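Local atomic coordinates of protein FimX (Pseudomonas aeruginosa PAO1, PDB entry 3HV8), a protein that belongs to the EAL-domain family, whose fold is a variant TIM barrel, and holds the ligand C2E in a pocket of that domain. Residues V127-A132 with L165-A170; F141-A146 with K156-G161; S197-L202 with A233-T238. All coordinates share one frame; numbering follows the deposited sequence.

Interaction 1: residues V127-A132 with L165-A170; sequences VALKAA and LHCQAA
Leu-129 and Leu-165 mark the closest approach of the two backbones, with their CA atoms 8.8 Å apart, so side chains must bridge the gap. Leu-129 does most of this. Its CG stands beside the backbone N and anti to the carbonyl carbon (chi1 -70°). Its CD1 is then anti to CA (chi2 169°), which extends that methyl away from the helix backbone. CD1 of Leu-129 meets SG of Cys-167 at 3.7 Å, an apolar contact. The same methyl lies 4.5 Å from CB of Leu-165 and 4.4 Å from O of Leu-165. It thus sits against the bend of the chain that leads from Leu-165 to Cys-167. That bend ends helix 152-164 with a Schellman motif. His-166, with its positive phi of 59°, is the C-prime residue. The chain then enters strand 168-174, one of the parallel strands of the TIM-like barrel of the EAL domain. The contact therefore joins helix 121-132, on the outside of the barrel, to the turn that feeds this strand. Cys-167 points its side chain toward the helix and is buried. Its sulfur also packs on Phe-141 of the neighbouring strand 139-144. Leu-129 has further apolar neighbours in Ile-92 of helix 80-96, Leu-134 and Leu-139. No hydrogen bond spans the two segments, and about 95 Å² of surface is buried between them.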
loop_
_atom_site.group_PDB
_atom_site.type_symbol
_atom_site.label_atom_id
_atom_site.label_comp_id
_atom_site.label_asym_id
_atom_site.label_seq_id
_atom_site.Cartn_x
_atom_site.Cartn_y
_atom_site.Cartn_z
ATOM N N VAL A 127 -14.554 -14.896 -1.094
ATOM C CA VAL A 127 -15.828 -14.813 -1.809
ATOM C C VAL A 127 -15.938 -13.557 -2.671
ATOM O O VAL A 127 -16.512 -13.589 -3.752
ATOM C CB VAL A 127 -17.031 -14.919 -0.851
ATOM C CG1 VAL A 127 -18.319 -14.488 -1.556
ATOM C CG2 VAL A 127 -17.145 -16.337 -0.326
ATOM N N ALA A 128 -15.363 -12.451 -2.202
ATOM C CA ALA A 128 -15.411 -11.198 -2.940
ATOM C C ALA A 128 -14.621 -11.257 -4.256
ATOM O O ALA A 128 -15.035 -10.692 -5.273
ATOM C CB ALA A 128 -14.903 -10.047 -2.054
ATOM N N LEU A 129 -13.486 -11.948 -4.225
ATOM C CA LEU A 129 -12.680 -12.128 -5.424
ATOM C C LEU A 129 -13.428 -12.972 -6.446
ATOM O O LEU A 129 -13.562 -12.567 -7.600
ATOM C CB LEU A 129 -11.330 -12.755 -5.074
ATOM C CG LEU A 129 -10.391 -11.811 -4.313
ATOM C CD1 LEU A 129 -9.190 -12.562 -3.772
ATOM C CD2 LEU A 129 -9.983 -10.666 -5.213
ATOM N N LYS A 130 -13.934 -14.124 -6.010
ATOM C CA LYS A 130 -14.683 -15.026 -6.891
ATOM C C LYS A 130 -15.874 -14.332 -7.553
ATOM O O LYS A 130 -16.113 -14.503 -8.747
ATOM C CB LYS A 130 -15.140 -16.274 -6.132
ATOM C CG LYS A 130 -14.002 -17.153 -5.628
ATOM C CD LYS A 130 -14.320 -18.630 -5.833
ATOM C CE LYS A 130 -13.176 -19.539 -5.389
ATOM N NZ LYS A 130 -13.368 -20.056 -4.004
ATOM N N ALA A 131 -16.612 -13.541 -6.780
ATOM C CA ALA A 131 -17.777 -12.834 -7.308
ATOM C C ALA A 131 -17.463 -11.877 -8.464
ATOM O O ALA A 131 -18.304 -11.648 -9.335
ATOM C CB ALA A 131 -18.500 -12.094 -6.184
ATOM N N ALA A 132 -16.262 -11.305 -8.466
ATOM C CA ALA A 132 -15.873 -10.374 -9.517
ATOM C C ALA A 132 -15.076 -11.105 -10.590
ATOM O O ALA A 132 -14.758 -10.536 -11.636
ATOM C CB ALA A 132 -15.054 -9.231 -8.939
ATOM N N LEU A 165 -4.920 -17.463 -1.619
ATOM C CA LEU A 165 -5.874 -16.806 -2.515
ATOM C C LEU A 165 -5.240 -16.119 -3.738
ATOM O O LEU A 165 -5.927 -15.377 -4.456
ATOM C CB LEU A 165 -6.674 -15.742 -1.753
ATOM C CG LEU A 165 -7.659 -16.175 -0.677
ATOM C CD1 LEU A 165 -8.228 -14.982 0.088
ATOM C CD2 LEU A 165 -8.786 -16.974 -1.305
ATOM N N HIS A 166 -3.947 -16.340 -3.963
ATOM C CA HIS A 166 -3.240 -15.750 -5.109
ATOM C C HIS A 166 -3.288 -14.218 -5.127
ATOM O O HIS A 166 -3.392 -13.576 -6.178
ATOM C CB HIS A 166 -3.755 -16.335 -6.423
ATOM C CG HIS A 166 -3.920 -17.820 -6.384
ATOM N ND1 HIS A 166 -5.143 -18.439 -6.520
ATOM C CD2 HIS A 166 -3.016 -18.808 -6.184
ATOM C CE1 HIS A 166 -4.983 -19.746 -6.424
ATOM N NE2 HIS A 166 -3.702 -19.997 -6.220
ATOM N N CYS A 167 -3.254 -13.647 -3.935
ATOM C CA CYS A 167 -2.989 -12.231 -3.790
ATOM C C CYS A 167 -1.555 -12.096 -3.349
ATOM O O CYS A 167 -0.927 -13.070 -2.920
ATOM C CB CYS A 167 -3.911 -11.601 -2.750
ATOM S SG CYS A 167 -5.655 -11.678 -3.198
ATOM N N GLN A 168 -1.027 -10.888 -3.448
ATOM C CA GLN A 168 0.311 -10.614 -2.962
ATOM C C GLN A 168 0.259 -9.675 -1.768
ATOM O O GLN A 168 -0.814 -9.185 -1.397
ATOM C CB GLN A 168 1.130 -9.977 -4.081
ATOM C CG GLN A 168 1.507 -10.974 -5.181
ATOM C CD GLN A 168 2.182 -10.293 -6.353
ATOM O OE1 GLN A 168 1.664 -9.333 -6.895
ATOM N NE2 GLN A 168 3.333 -10.809 -6.761
ATOM N N ALA A 169 1.408 -9.447 -1.145
ATOM C CA ALA A 169 1.492 -8.549 -0.004
ATOM C C ALA A 169 2.779 -7.739 0.010
ATOM O O ALA A 169 3.793 -8.115 -0.613
ATOM C CB ALA A 169 1.307 -9.313 1.320
ATOM N N ALA A 170 2.721 -6.617 0.717
ATOM C CA ALA A 170 3.836 -5.689 0.820
ATOM C C ALA A 170 3.913 -5.146 2.225
ATOM O O ALA A 170 2.877 -5.001 2.900
ATOM C CB ALA A 170 3.646 -4.525 -0.140
#

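Interaction 2: residues F141-A146 with K156-G161; sequences FQISEA and KQLTQG
Ile-143 reaches from strand 139-144 to helix 152-164 with its CD1 methyl. CG1 is anti to the carbonyl carbon (chi1 -56°), and CD1 lies anti to CA (chi2 166°), so the longer branch is extended toward the helix. CD1 of Ile-143 touches CG2 of Thr-159 at 3.9 Å. The two side chains cross obliquely. CD1 of Ile-143 also comes within 4.5 Å of CD2 of Leu-158, a looser apolar contact. In Leu-158 it is CD2, not CD1, that continues the chain outward from CA, and this branch faces the strand. The strand and helix belong to a beta-alpha-beta crossover of the TIM-like barrel, which runs on into the parallel strand 168-174. Ile-143 lies on the side of its strand that faces the helix layer, and its side chain is about 10 Å from the bound C2E. All three touching residues are buried. Thr-159 divides its two branches. Its methyl goes to Ile-143, while OG1, held between the backbone N and the carbonyl carbon (chi1 59°), is hydrogen-bonded to O of Ala-155 and to N of Thr-188. Leu-158 packs further on Leu-121 and Leu-122 of helix 121-132.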
loop_
_atom_site.group_PDB
_atom_site.type_symbol
_atom_site.label_atom_id
_atom_site.label_comp_id
_atom_site.label_asym_id
_atom_site.label_seq_id
_atom_site.Cartn_x
_atom_site.Cartn_y
_atom_site.Cartn_z
ATOM N N PHE A 141 -1.735 -6.453 -0.994
ATOM C CA PHE A 141 -2.152 -5.826 0.267
ATOM C C PHE A 141 -0.967 -5.271 1.030
ATOM O O PHE A 141 0.052 -5.960 1.193
ATOM C CB PHE A 141 -2.952 -6.814 1.119
ATOM C CG PHE A 141 -4.282 -7.120 0.529
ATOM C CD1 PHE A 141 -5.342 -6.256 0.733
ATOM C CD2 PHE A 141 -4.447 -8.204 -0.321
ATOM C CE1 PHE A 141 -6.576 -6.494 0.139
ATOM C CE2 PHE A 141 -5.674 -8.456 -0.904
ATOM C CZ PHE A 141 -6.742 -7.594 -0.678
ATOM N N GLN A 142 -1.076 -4.008 1.433
ATOM C CA GLN A 142 0.009 -3.330 2.119
ATOM C C GLN A 142 -0.275 -3.259 3.596
ATOM O O GLN A 142 -1.377 -2.890 4.018
ATOM C CB GLN A 142 0.175 -1.904 1.588
ATOM C CG GLN A 142 0.336 -1.825 0.099
ATOM C CD GLN A 142 0.638 -0.421 -0.383
ATOM O OE1 GLN A 142 1.709 -0.167 -0.934
ATOM N NE2 GLN A 142 -0.302 0.498 -0.176
ATOM N N ILE A 143 0.739 -3.610 4.370
ATOM C CA ILE A 143 0.704 -3.511 5.806
ATOM C C ILE A 143 1.882 -2.637 6.238
ATOM O O ILE A 143 2.993 -2.815 5.738
ATOM C CB ILE A 143 0.876 -4.941 6.389
ATOM C CG1 ILE A 143 -0.207 -5.868 5.818
ATOM C CG2 ILE A 143 0.866 -4.911 7.919
ATOM C CD1 ILE A 143 0.043 -7.377 6.045
ATOM N N SER A 144 1.680 -1.693 7.151
ATOM C CA SER A 144 2.794 -0.881 7.635
ATOM C C SER A 144 3.774 -1.725 8.436
ATOM O O SER A 144 3.408 -2.739 9.045
ATOM C CB SER A 144 2.298 0.297 8.488
ATOM O OG SER A 144 1.909 -0.162 9.777
ATOM N N GLU A 145 5.021 -1.282 8.441
ATOM C CA GLU A 145 6.036 -1.953 9.237
ATOM C C GLU A 145 5.633 -2.006 10.703
ATOM O O GLU A 145 5.792 -3.039 11.357
ATOM C CB GLU A 145 7.379 -1.259 9.084
ATOM C CG GLU A 145 8.460 -1.848 9.988
ATOM C CD GLU A 145 9.824 -1.287 9.662
ATOM O OE1 GLU A 145 10.164 -0.185 10.138
ATOM O OE2 GLU A 145 10.551 -1.960 8.901
ATOM N N ALA A 146 5.110 -0.899 11.219
ATOM C CA ALA A 146 4.737 -0.868 12.621
ATOM C C ALA A 146 3.678 -1.931 12.902
ATOM O O ALA A 146 3.787 -2.687 13.870
ATOM C CB ALA A 146 4.220 0.513 12.992
ATOM N N LYS A 156 1.445 -12.846 9.945
ATOM C CA LYS A 156 1.887 -14.129 9.406
ATOM C C LYS A 156 0.703 -14.917 8.856
ATOM O O LYS A 156 0.716 -15.394 7.725
ATOM C CB LYS A 156 2.598 -14.925 10.495
ATOM C CG LYS A 156 2.913 -16.358 10.086
ATOM C CD LYS A 156 3.712 -17.069 11.174
ATOM C CE LYS A 156 3.994 -18.511 10.779
ATOM N NZ LYS A 156 5.012 -19.141 11.655
ATOM N N GLN A 157 -0.336 -15.049 9.668
ATOM C CA GLN A 157 -1.497 -15.811 9.244
ATOM C C GLN A 157 -2.201 -15.168 8.054
ATOM O O GLN A 157 -2.591 -15.840 7.108
ATOM C CB GLN A 157 -2.479 -15.963 10.413
ATOM C CG GLN A 157 -1.918 -16.802 11.550
ATOM C CD GLN A 157 -2.748 -16.711 12.821
ATOM O OE1 GLN A 157 -3.542 -15.785 12.997
ATOM N NE2 GLN A 157 -2.553 -17.669 13.723
ATOM N N LEU A 158 -2.350 -13.847 8.092
ATOM C CA LEU A 158 -3.030 -13.176 6.994
ATOM C C LEU A 158 -2.257 -13.323 5.687
ATOM O O LEU A 158 -2.824 -13.683 4.671
ATOM C CB LEU A 158 -3.261 -11.694 7.297
ATOM C CG LEU A 158 -3.820 -10.898 6.117
ATOM C CD1 LEU A 158 -5.186 -11.408 5.710
ATOM C CD2 LEU A 158 -3.914 -9.426 6.478
ATOM N N THR A 159 -0.953 -13.062 5.730
ATOM C CA THR A 159 -0.168 -13.106 4.488
ATOM C C THR A 159 -0.052 -14.522 3.909
ATOM O O THR A 159 -0.062 -14.699 2.699
ATOM C CB THR A 159 1.227 -12.424 4.620
ATOM O OG1 THR A 159 1.994 -13.049 5.653
ATOM C CG2 THR A 159 1.058 -10.941 4.939
ATOM N N GLN A 160 -0.016 -15.529 4.776
ATOM C CA GLN A 160 -0.062 -16.915 4.316
ATOM C C GLN A 160 -1.409 -17.197 3.634
ATOM O O GLN A 160 -1.477 -17.822 2.576
ATOM C CB GLN A 160 0.187 -17.878 5.487
ATOM C CG GLN A 160 1.667 -17.995 5.866
ATOM C CD GLN A 160 1.923 -18.699 7.191
ATOM O OE1 GLN A 160 3.027 -18.626 7.734
ATOM N NE2 GLN A 160 0.914 -19.381 7.714
ATOM N N GLY A 161 -2.485 -16.685 4.223
ATOM C CA GLY A 161 -3.798 -16.839 3.621
ATOM C C GLY A 161 -3.961 -16.100 2.300
ATOM O O GLY A 161 -4.624 -16.579 1.374
#

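Interaction 3: residues S197-L202 with A233-T238; sequences SFVQDL and ASVLAT
Val-235 projects from helix 233-242 and overlaps both Val-199 and Leu-202. Its CG1 methyl is 4.1 Å from CB of Val-199. Its CG2 methyl is 3.9 Å from CD1 of Leu-202. Val-235 and Leu-202 cross at about a right angle, so the end of the leucine lies across the fork of the valine. CD1 of Leu-202 is indeed also 4.2 Å from CG1 of Val-235. Leu-202 gets there with CG beside its backbone N (chi1 -77°) and CD1 anti to CA. The same CD1 of Leu-202 approaches CG2 of Thr-238, one helical turn beyond Val-235, at 4.4 Å. The backbones are closest at Val-199 and Val-235, whose CA atoms are 7.1 Å apart. Residues 197-202 belong to the loop that follows strand 191-194 and precedes helix 205-220. Helix 233-242 comes after strand 224-227, the parallel neighbour of strand 191-194. In a TIM-type barrel the loops after the strands lie at the C-terminal ends of the strands, where ligands commonly bind. The loop of Val-199 fits this, as its side chain is about 8 Å from the bound C2E. Val-199 also touches Phe-229, and Leu-202 touches Leu-211 of helix 205-220. Thr-238 keeps its polar group within its own helix. Its OG1 donates a 2.7 Å hydrogen bond to O of Ser-234, with a C=O...OG1 angle of 149°. OG1 is tilted 30° from the carbonyl plane. N of Thr-238 reaches the same oxygen from the opposite face at 2.9 Å. The hydroxyl is used within the helix, and CG2 is the branch that approaches Leu-202. No hydrogen bond crosses between the segments, so loop and helix are joined through dispersion and the burial of about 156 Å² of surface.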
loop_
_atom_site.group_PDB
_atom_site.type_symbol
_atom_site.label_atom_id
_atom_site.label_comp_id
_atom_site.label_asym_id
_atom_site.label_seq_id
_atom_site.Cartn_x
_atom_site.Cartn_y
_atom_site.Cartn_z
ATOM N N SER A 197 11.509 8.684 4.692
ATOM C CA SER A 197 12.629 9.335 5.374
ATOM C C SER A 197 13.973 9.023 4.714
ATOM O O SER A 197 14.909 9.825 4.787
ATOM C CB SER A 197 12.670 8.945 6.853
ATOM O OG SER A 197 12.904 7.557 7.020
ATOM N N PHE A 198 14.068 7.872 4.054
ATOM C CA PHE A 198 15.340 7.438 3.486
ATOM C C PHE A 198 15.752 8.193 2.231
ATOM O O PHE A 198 16.910 8.092 1.806
ATOM C CB PHE A 198 15.347 5.934 3.209
ATOM C CG PHE A 198 15.425 5.096 4.447
ATOM C CD1 PHE A 198 16.649 4.826 5.038
ATOM C CD2 PHE A 198 14.278 4.572 5.022
ATOM C CE1 PHE A 198 16.730 4.054 6.187
ATOM C CE2 PHE A 198 14.352 3.802 6.171
ATOM C CZ PHE A 198 15.577 3.543 6.752
ATOM N N VAL A 199 14.830 8.944 1.630
ATOM C CA VAL A 199 15.210 9.730 0.451
ATOM C C VAL A 199 15.334 11.217 0.752
ATOM O O VAL A 199 15.393 12.037 -0.156
ATOM C CB VAL A 199 14.290 9.504 -0.771
ATOM C CG1 VAL A 199 14.391 8.062 -1.231
ATOM C CG2 VAL A 199 12.858 9.894 -0.462
ATOM N N GLN A 200 15.385 11.560 2.032
ATOM C CA GLN A 200 15.625 12.944 2.414
ATOM C C GLN A 200 17.129 13.122 2.593
ATOM O O GLN A 200 17.839 12.177 2.951
ATOM C CB GLN A 200 14.875 13.298 3.704
ATOM C CG GLN A 200 13.421 12.833 3.756
ATOM C CD GLN A 200 12.577 13.379 2.618
ATOM O OE1 GLN A 200 11.704 12.685 2.081
ATOM N NE2 GLN A 200 12.832 14.626 2.239
ATOM N N ASP A 201 17.619 14.324 2.313
ATOM C CA ASP A 201 19.030 14.657 2.545
ATOM C C ASP A 201 20.002 13.703 1.840
ATOM O O ASP A 201 20.987 13.248 2.429
ATOM C CB ASP A 201 19.317 14.703 4.050
ATOM C CG ASP A 201 18.334 15.587 4.806
ATOM O OD1 ASP A 201 17.956 15.229 5.942
ATOM O OD2 ASP A 201 17.930 16.637 4.257
ATOM N N LEU A 202 19.717 13.408 0.574
ATOM C CA LEU A 202 20.524 12.484 -0.212
ATOM C C LEU A 202 21.763 13.159 -0.796
ATOM O O LEU A 202 22.519 12.550 -1.549
ATOM C CB LEU A 202 19.683 11.855 -1.326
ATOM C CG LEU A 202 18.727 10.754 -0.871
ATOM C CD1 LEU A 202 17.960 10.186 -2.055
ATOM C CD2 LEU A 202 19.505 9.667 -0.153
ATOM N N ALA A 233 14.586 15.000 -9.850
ATOM C CA ALA A 233 15.395 14.225 -10.788
ATOM C C ALA A 233 16.622 13.603 -10.128
ATOM O O ALA A 233 16.979 12.461 -10.437
ATOM C CB ALA A 233 15.816 15.102 -11.965
ATOM N N SER A 234 17.270 14.337 -9.223
ATOM C CA SER A 234 18.441 13.807 -8.531
ATOM C C SER A 234 18.078 12.570 -7.720
ATOM O O SER A 234 18.843 11.612 -7.644
ATOM C CB SER A 234 19.094 14.864 -7.627
ATOM O OG SER A 234 18.332 15.091 -6.451
ATOM N N VAL A 235 16.908 12.607 -7.088
ATOM C CA VAL A 235 16.487 11.457 -6.309
ATOM C C VAL A 235 16.098 10.290 -7.219
ATOM O O VAL A 235 16.524 9.159 -6.973
ATOM C CB VAL A 235 15.370 11.814 -5.312
ATOM C CG1 VAL A 235 14.790 10.547 -4.716
ATOM C CG2 VAL A 235 15.945 12.700 -4.209
ATOM N N LEU A 236 15.335 10.573 -8.270
ATOM C CA LEU A 236 15.012 9.548 -9.271
ATOM C C LEU A 236 16.287 8.872 -9.772
ATOM O O LEU A 236 16.401 7.648 -9.774
ATOM C CB LEU A 236 14.191 10.125 -10.424
ATOM C CG LEU A 236 13.521 9.112 -11.368
ATOM C CD1 LEU A 236 12.425 9.776 -12.177
ATOM C CD2 LEU A 236 14.514 8.412 -12.286
ATOM N N ALA A 237 17.266 9.670 -10.178
ATOM C CA ALA A 237 18.516 9.118 -10.698
ATOM C C ALA A 237 19.331 8.334 -9.671
ATOM O O ALA A 237 19.919 7.300 -10.001
ATOM C CB ALA A 237 19.359 10.238 -11.305
ATOM N N THR A 238 19.366 8.819 -8.430
ATOM C CA THR A 238 20.068 8.134 -7.355
ATOM C C THR A 238 19.462 6.759 -7.101
ATOM O O THR A 238 20.177 5.773 -6.915
ATOM C CB THR A 238 20.028 8.939 -6.039
ATOM O OG1 THR A 238 20.693 10.196 -6.224
ATOM C CG2 THR A 238 20.704 8.171 -4.909
#

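Overall arrangement
Interactions 1 and 2 are neighbours, with centres about 14 Å apart. Their strands 139-144 and 168-174 pair, with probable backbone hydrogen bonds between Phe-141 and both Gln-168 and Ala-170. Helix 152-164 supplies one side of interaction 2, and the turn after it one side of interaction 1. Interaction 2 is buried between strand and helix. Interaction 1 is partly buried and lies farther from the chain's centre, about 15 Å against 11 Å between centres. Interaction 3 lies about 14 Å from interaction 1 and about 7 Å from interaction 2 by nearest atoms. Also partly buried, it joins a loop to a helix. All three are apolar, with a sulfur in interaction 1 and threonine methyls in 2 and 3.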